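Local coordinates for lipoprotein (Mycoplasma mycoides subsp. capri, PDB 7ADK), which probably cleaves proteins, being a lipoprotein with a mycoplasma DUF31 domain related to the chymotrypsin-like (clan PA) peptidases, at residues 232-244 with 521-533. Residues are numbered along the deposited sequence; the frame is centred on the assembly and turned at random.
Sequences YYNAALKGFTLPV and KLLDSEQKSKYNG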
loop_
_atom_site.group_PDB
_atom_site.type_symbol
_atom_site.label_atom_id
_atom_site.label_comp_id
_atom_site.label_asym_id
_atom_site.label_seq_id
_atom_site.Cartn_x
_atom_site.Cartn_y
_atom_site.Cartn_z
ATOM N N TYR B 232 14.896 -4.849 -44.413
ATOM C CA TYR B 232 14.930 -4.944 -45.865
ATOM C C TYR B 232 15.496 -6.320 -46.254
ATOM O O TYR B 232 16.269 -6.915 -45.500
ATOM C CB TYR B 232 15.816 -3.784 -46.358
ATOM C CG TYR B 232 17.110 -3.589 -45.574
ATOM C CD1 TYR B 232 18.195 -4.459 -45.763
ATOM C CD2 TYR B 232 17.184 -2.595 -44.582
ATOM C CE1 TYR B 232 19.349 -4.344 -44.966
ATOM C CE2 TYR B 232 18.326 -2.493 -43.770
ATOM C CZ TYR B 232 19.419 -3.346 -43.975
ATOM O OH TYR B 232 20.516 -3.221 -43.188
ATOM N N TYR B 233 15.157 -6.840 -47.433
ATOM C CA TYR B 233 15.885 -7.958 -48.047
ATOM C C TYR B 233 15.845 -7.806 -49.566
ATOM O O TYR B 233 14.774 -7.625 -50.146
ATOM C CB TYR B 233 15.327 -9.312 -47.598
ATOM C CG TYR B 233 16.120 -10.485 -48.135
ATOM C CD1 TYR B 233 17.337 -10.838 -47.522
ATOM C CD2 TYR B 233 15.678 -11.185 -49.274
ATOM C CE1 TYR B 233 18.093 -11.907 -48.038
ATOM C CE2 TYR B 233 16.439 -12.250 -49.792
ATOM C CZ TYR B 233 17.645 -12.622 -49.170
ATOM O OH TYR B 233 18.378 -13.655 -49.651
ATOM N N ASN B 234 17.013 -7.823 -50.211
ATOM C CA ASN B 234 17.178 -7.178 -51.516
ATOM C C ASN B 234 17.863 -8.038 -52.585
ATOM O O ASN B 234 18.171 -7.517 -53.650
ATOM C CB ASN B 234 17.899 -5.835 -51.330
ATOM C CG ASN B 234 17.192 -4.861 -50.410
ATOM O OD1 ASN B 234 17.064 -5.086 -49.224
ATOM N ND2 ASN B 234 16.733 -3.747 -50.909
ATOM N N ALA B 235 18.071 -9.339 -52.369
ATOM C CA ALA B 235 18.753 -10.180 -53.356
ATOM C C ALA B 235 18.017 -10.225 -54.721
ATOM O O ALA B 235 18.660 -10.212 -55.765
ATOM C CB ALA B 235 18.955 -11.578 -52.754
ATOM N N ALA B 236 16.678 -10.184 -54.714
ATOM C CA ALA B 236 15.813 -9.917 -55.872
ATOM C C ALA B 236 14.972 -8.625 -55.683
ATOM O O ALA B 236 13.832 -8.546 -56.139
ATOM C CB ALA B 236 14.975 -11.174 -56.143
ATOM N N LEU B 237 15.523 -7.633 -54.960
ATOM C CA LEU B 237 14.909 -6.343 -54.561
ATOM C C LEU B 237 13.619 -6.462 -53.702
ATOM O O LEU B 237 12.903 -5.486 -53.489
ATOM C CB LEU B 237 14.758 -5.416 -55.791
ATOM C CG LEU B 237 16.007 -5.277 -56.692
ATOM C CD1 LEU B 237 15.715 -4.333 -57.853
ATOM C CD2 LEU B 237 17.235 -4.743 -55.964
ATOM N N LYS B 238 13.334 -7.672 -53.213
ATOM C CA LYS B 238 12.048 -8.165 -52.710
ATOM C C LYS B 238 12.257 -9.077 -51.491
ATOM O O LYS B 238 13.188 -9.885 -51.481
ATOM C CB LYS B 238 11.380 -8.922 -53.878
ATOM C CG LYS B 238 9.973 -9.490 -53.666
ATOM C CD LYS B 238 9.557 -10.299 -54.907
ATOM C CE LYS B 238 8.129 -10.834 -54.855
ATOM N NZ LYS B 238 7.123 -9.819 -55.158
ATOM N N GLY B 239 11.332 -8.994 -50.530
ATOM C CA GLY B 239 11.230 -9.828 -49.326
ATOM C C GLY B 239 11.391 -9.080 -47.992
ATOM O O GLY B 239 11.879 -7.953 -47.948
ATOM N N PHE B 240 11.032 -9.738 -46.895
ATOM C CA PHE B 240 11.198 -9.319 -45.502
ATOM C C PHE B 240 11.961 -10.333 -44.654
ATOM O O PHE B 240 11.728 -11.534 -44.758
ATOM C CB PHE B 240 9.836 -9.162 -44.823
ATOM C CG PHE B 240 9.030 -7.908 -45.025
ATOM C CD1 PHE B 240 9.643 -6.707 -45.408
ATOM C CD2 PHE B 240 7.684 -7.914 -44.631
ATOM C CE1 PHE B 240 8.913 -5.519 -45.353
ATOM C CE2 PHE B 240 6.956 -6.725 -44.575
ATOM C CZ PHE B 240 7.591 -5.522 -44.905
ATOM N N THR B 241 12.767 -9.856 -43.710
ATOM C CA THR B 241 13.379 -10.690 -42.668
ATOM C C THR B 241 12.757 -10.364 -41.311
ATOM O O THR B 241 12.912 -9.256 -40.808
ATOM C CB THR B 241 14.898 -10.480 -42.625
ATOM O OG1 THR B 241 15.469 -10.799 -43.869
ATOM C CG2 THR B 241 15.569 -11.373 -41.596
ATOM N N LEU B 242 12.107 -11.342 -40.681
ATOM C CA LEU B 242 11.549 -11.267 -39.331
ATOM C C LEU B 242 12.511 -11.971 -38.355
ATOM O O LEU B 242 12.827 -13.136 -38.585
ATOM C CB LEU B 242 10.157 -11.908 -39.364
ATOM C CG LEU B 242 9.482 -12.018 -37.990
ATOM C CD1 LEU B 242 8.016 -11.624 -38.099
ATOM C CD2 LEU B 242 9.544 -13.438 -37.440
ATOM N N PRO B 243 13.035 -11.303 -37.319
ATOM C CA PRO B 243 14.104 -11.830 -36.464
ATOM C C PRO B 243 13.618 -12.540 -35.189
ATOM O O PRO B 243 12.540 -12.247 -34.679
ATOM C CB PRO B 243 14.925 -10.606 -36.095
ATOM C CG PRO B 243 13.838 -9.562 -35.950
ATOM C CD PRO B 243 12.854 -9.894 -37.059
ATOM N N VAL B 244 14.454 -13.414 -34.624
ATOM C CA VAL B 244 14.160 -14.195 -33.403
ATOM C C VAL B 244 15.396 -14.444 -32.512
ATOM O O VAL B 244 15.311 -15.076 -31.462
ATOM C CB VAL B 244 13.434 -15.491 -33.811
ATOM C CG1 VAL B 244 14.372 -16.491 -34.482
ATOM C CG2 VAL B 244 12.686 -16.168 -32.665
ATOM N N LYS B 521 2.102 -11.733 -44.814
ATOM C CA LYS B 521 2.815 -13.019 -44.671
ATOM C C LYS B 521 3.474 -13.519 -45.968
ATOM O O LYS B 521 4.585 -14.039 -45.941
ATOM C CB LYS B 521 1.854 -14.077 -44.113
ATOM C CG LYS B 521 1.570 -13.952 -42.607
ATOM C CD LYS B 521 2.769 -14.182 -41.676
ATOM C CE LYS B 521 3.676 -15.389 -41.990
ATOM N NZ LYS B 521 2.966 -16.693 -42.008
ATOM N N LEU B 522 2.844 -13.280 -47.117
ATOM C CA LEU B 522 3.397 -13.525 -48.453
ATOM C C LEU B 522 4.652 -12.679 -48.791
ATOM O O LEU B 522 5.269 -12.896 -49.832
ATOM C CB LEU B 522 2.267 -13.371 -49.489
ATOM C CG LEU B 522 1.729 -11.937 -49.675
ATOM C CD1 LEU B 522 2.247 -11.267 -50.939
ATOM C CD2 LEU B 522 0.210 -11.925 -49.770
ATOM N N LEU B 523 5.028 -11.722 -47.929
ATOM C CA LEU B 523 6.222 -10.877 -48.055
ATOM C C LEU B 523 7.434 -11.392 -47.262
ATOM O O LEU B 523 8.533 -10.897 -47.469
ATOM C CB LEU B 523 5.878 -9.415 -47.685
ATOM C CG LEU B 523 4.608 -8.838 -48.331
ATOM C CD1 LEU B 523 4.353 -7.424 -47.825
ATOM C CD2 LEU B 523 4.687 -8.816 -49.850
ATOM N N ASP B 524 7.299 -12.380 -46.373
ATOM C CA ASP B 524 8.441 -12.992 -45.674
ATOM C C ASP B 524 9.384 -13.745 -46.640
ATOM O O ASP B 524 8.930 -14.572 -47.426
ATOM C CB ASP B 524 7.930 -13.936 -44.573
ATOM C CG ASP B 524 7.409 -13.237 -43.307
ATOM O OD1 ASP B 524 8.165 -12.442 -42.707
ATOM O OD2 ASP B 524 6.289 -13.554 -42.851
ATOM N N SER B 525 10.697 -13.481 -46.579
ATOM C CA SER B 525 11.685 -13.977 -47.558
ATOM C C SER B 525 11.855 -15.496 -47.553
ATOM O O SER B 525 11.705 -16.156 -48.580
ATOM C CB SER B 525 13.075 -13.382 -47.297
ATOM O OG SER B 525 13.113 -12.000 -47.541
ATOM N N GLU B 526 12.221 -16.049 -46.400
ATOM C CA GLU B 526 12.651 -17.446 -46.240
ATOM C C GLU B 526 12.149 -18.058 -44.929
ATOM O O GLU B 526 11.781 -19.230 -44.911
ATOM C CB GLU B 526 14.179 -17.509 -46.379
ATOM C CG GLU B 526 14.794 -18.897 -46.152
ATOM C CD GLU B 526 15.200 -19.203 -44.701
ATOM O OE1 GLU B 526 15.026 -18.361 -43.804
ATOM O OE2 GLU B 526 15.806 -20.271 -44.466
ATOM N N GLN B 527 12.013 -17.265 -43.862
ATOM C CA GLN B 527 11.470 -17.711 -42.585
ATOM C C GLN B 527 9.981 -18.074 -42.642
ATOM O O GLN B 527 9.498 -18.658 -41.684
ATOM C CB GLN B 527 11.818 -16.722 -41.449
ATOM C CG GLN B 527 11.095 -15.364 -41.447
ATOM C CD GLN B 527 11.574 -14.376 -42.503
ATOM O OE1 GLN B 527 12.559 -14.564 -43.197
ATOM N NE2 GLN B 527 10.896 -13.278 -42.706
ATOM N N LYS B 528 9.261 -17.866 -43.758
ATOM C CA LYS B 528 7.956 -18.527 -43.983
ATOM C C LYS B 528 8.035 -20.056 -44.084
ATOM O O LYS B 528 7.020 -20.732 -43.963
ATOM C CB LYS B 528 7.199 -17.933 -45.179
ATOM C CG LYS B 528 7.872 -18.125 -46.541
ATOM C CD LYS B 528 7.053 -17.577 -47.720
ATOM C CE LYS B 528 5.702 -18.290 -47.866
ATOM N NZ LYS B 528 5.012 -17.942 -49.121
ATOM N N SER B 529 9.233 -20.615 -44.242
ATOM C CA SER B 529 9.493 -22.036 -43.998
ATOM C C SER B 529 9.216 -22.424 -42.538
ATOM O O SER B 529 8.526 -23.412 -42.295
ATOM C CB SER B 529 10.927 -22.387 -44.400
ATOM O OG SER B 529 11.872 -21.597 -43.711
ATOM N N LYS B 530 9.684 -21.640 -41.553
ATOM C CA LYS B 530 9.409 -21.850 -40.124
ATOM C C LYS B 530 8.012 -21.375 -39.710
ATOM O O LYS B 530 7.250 -22.144 -39.135
ATOM C CB LYS B 530 10.511 -21.199 -39.277
ATOM C CG LYS B 530 10.315 -21.522 -37.791
ATOM C CD LYS B 530 11.451 -20.987 -36.916
ATOM C CE LYS B 530 11.141 -21.319 -35.457
ATOM N NZ LYS B 530 12.174 -20.823 -34.525
ATOM N N TYR B 531 7.663 -20.131 -40.014
ATOM C CA TYR B 531 6.393 -19.497 -39.627
ATOM C C TYR B 531 5.242 -19.771 -40.608
ATOM O O TYR B 531 4.412 -18.903 -40.903
ATOM C CB TYR B 531 6.647 -18.015 -39.357
ATOM C CG TYR B 531 7.740 -17.795 -38.335
ATOM C CD1 TYR B 531 7.523 -18.167 -36.999
ATOM C CD2 TYR B 531 8.975 -17.237 -38.721
ATOM C CE1 TYR B 531 8.547 -18.005 -36.051
ATOM C CE2 TYR B 531 9.995 -17.057 -37.772
ATOM C CZ TYR B 531 9.779 -17.443 -36.432
ATOM O OH TYR B 531 10.761 -17.278 -35.515
ATOM N N ASN B 532 5.199 -20.998 -41.140
ATOM C CA ASN B 532 4.116 -21.505 -41.965
ATOM C C ASN B 532 2.793 -21.533 -41.179
ATOM O O ASN B 532 2.766 -21.834 -39.987
ATOM C CB ASN B 532 4.511 -22.899 -42.475
ATOM C CG ASN B 532 3.522 -23.466 -43.473
ATOM O OD1 ASN B 532 3.003 -22.783 -44.340
ATOM N ND2 ASN B 532 3.210 -24.727 -43.377
ATOM N N GLY B 533 1.685 -21.204 -41.835
ATOM C CA GLY B 533 0.338 -21.193 -41.257
ATOM C C GLY B 533 0.036 -20.063 -40.266
ATOM O O GLY B 533 -1.119 -19.665 -40.161
#
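The carbonyl oxygen of F240 gathers the main polar bonds between 232-244 and 521-533. S525 N reaches F240 O at 2.9 Å in the carbonyl plane, on a lone pair. Q527 NE2 bonds to F240 O at 2.8 Å and almost straight (177°), but from above that plane. S525 OG adds a weak bond to the same oxygen. F240 N makes a weak, bent bond to O of L523, the residue before D524, and with S525 N on F240 O this bridges F240 and D524 as a single, isolated pair. The positive phi of G239 (117°) suits glycine, whose bare CA makes a CA-H...O contact with L523 O and lies beside S525 OG. The Y233 ring, its CG anti to the backbone N (chi1 -176°), comes obliquely against S525 OG.

Side by side, F240 CD2 and L523 CB touch at 3.9 Å. L242 CD2 lies obliquely against Y531 CE2 at 3.7 Å, while V244 meets the Y531 hydroxyl. The bent Q527 side chain is steadied within its own segment: NE2 also donates to D524 OD1, at 2.9 Å, and CG abuts the Y531 ring edge.

Farther out, K521 NZ bonds to Y531 O and to A534 O, tying the start of 521-533 to its far end and to the residue that follows, and T241 OG1 bonds to N200. The contact joins the loop before strand 289-293 to the loop entering strand 535-537; helix 715-719 touches F240 and L242, and F741 of strand 737-747 meets Y531 edge-to-face.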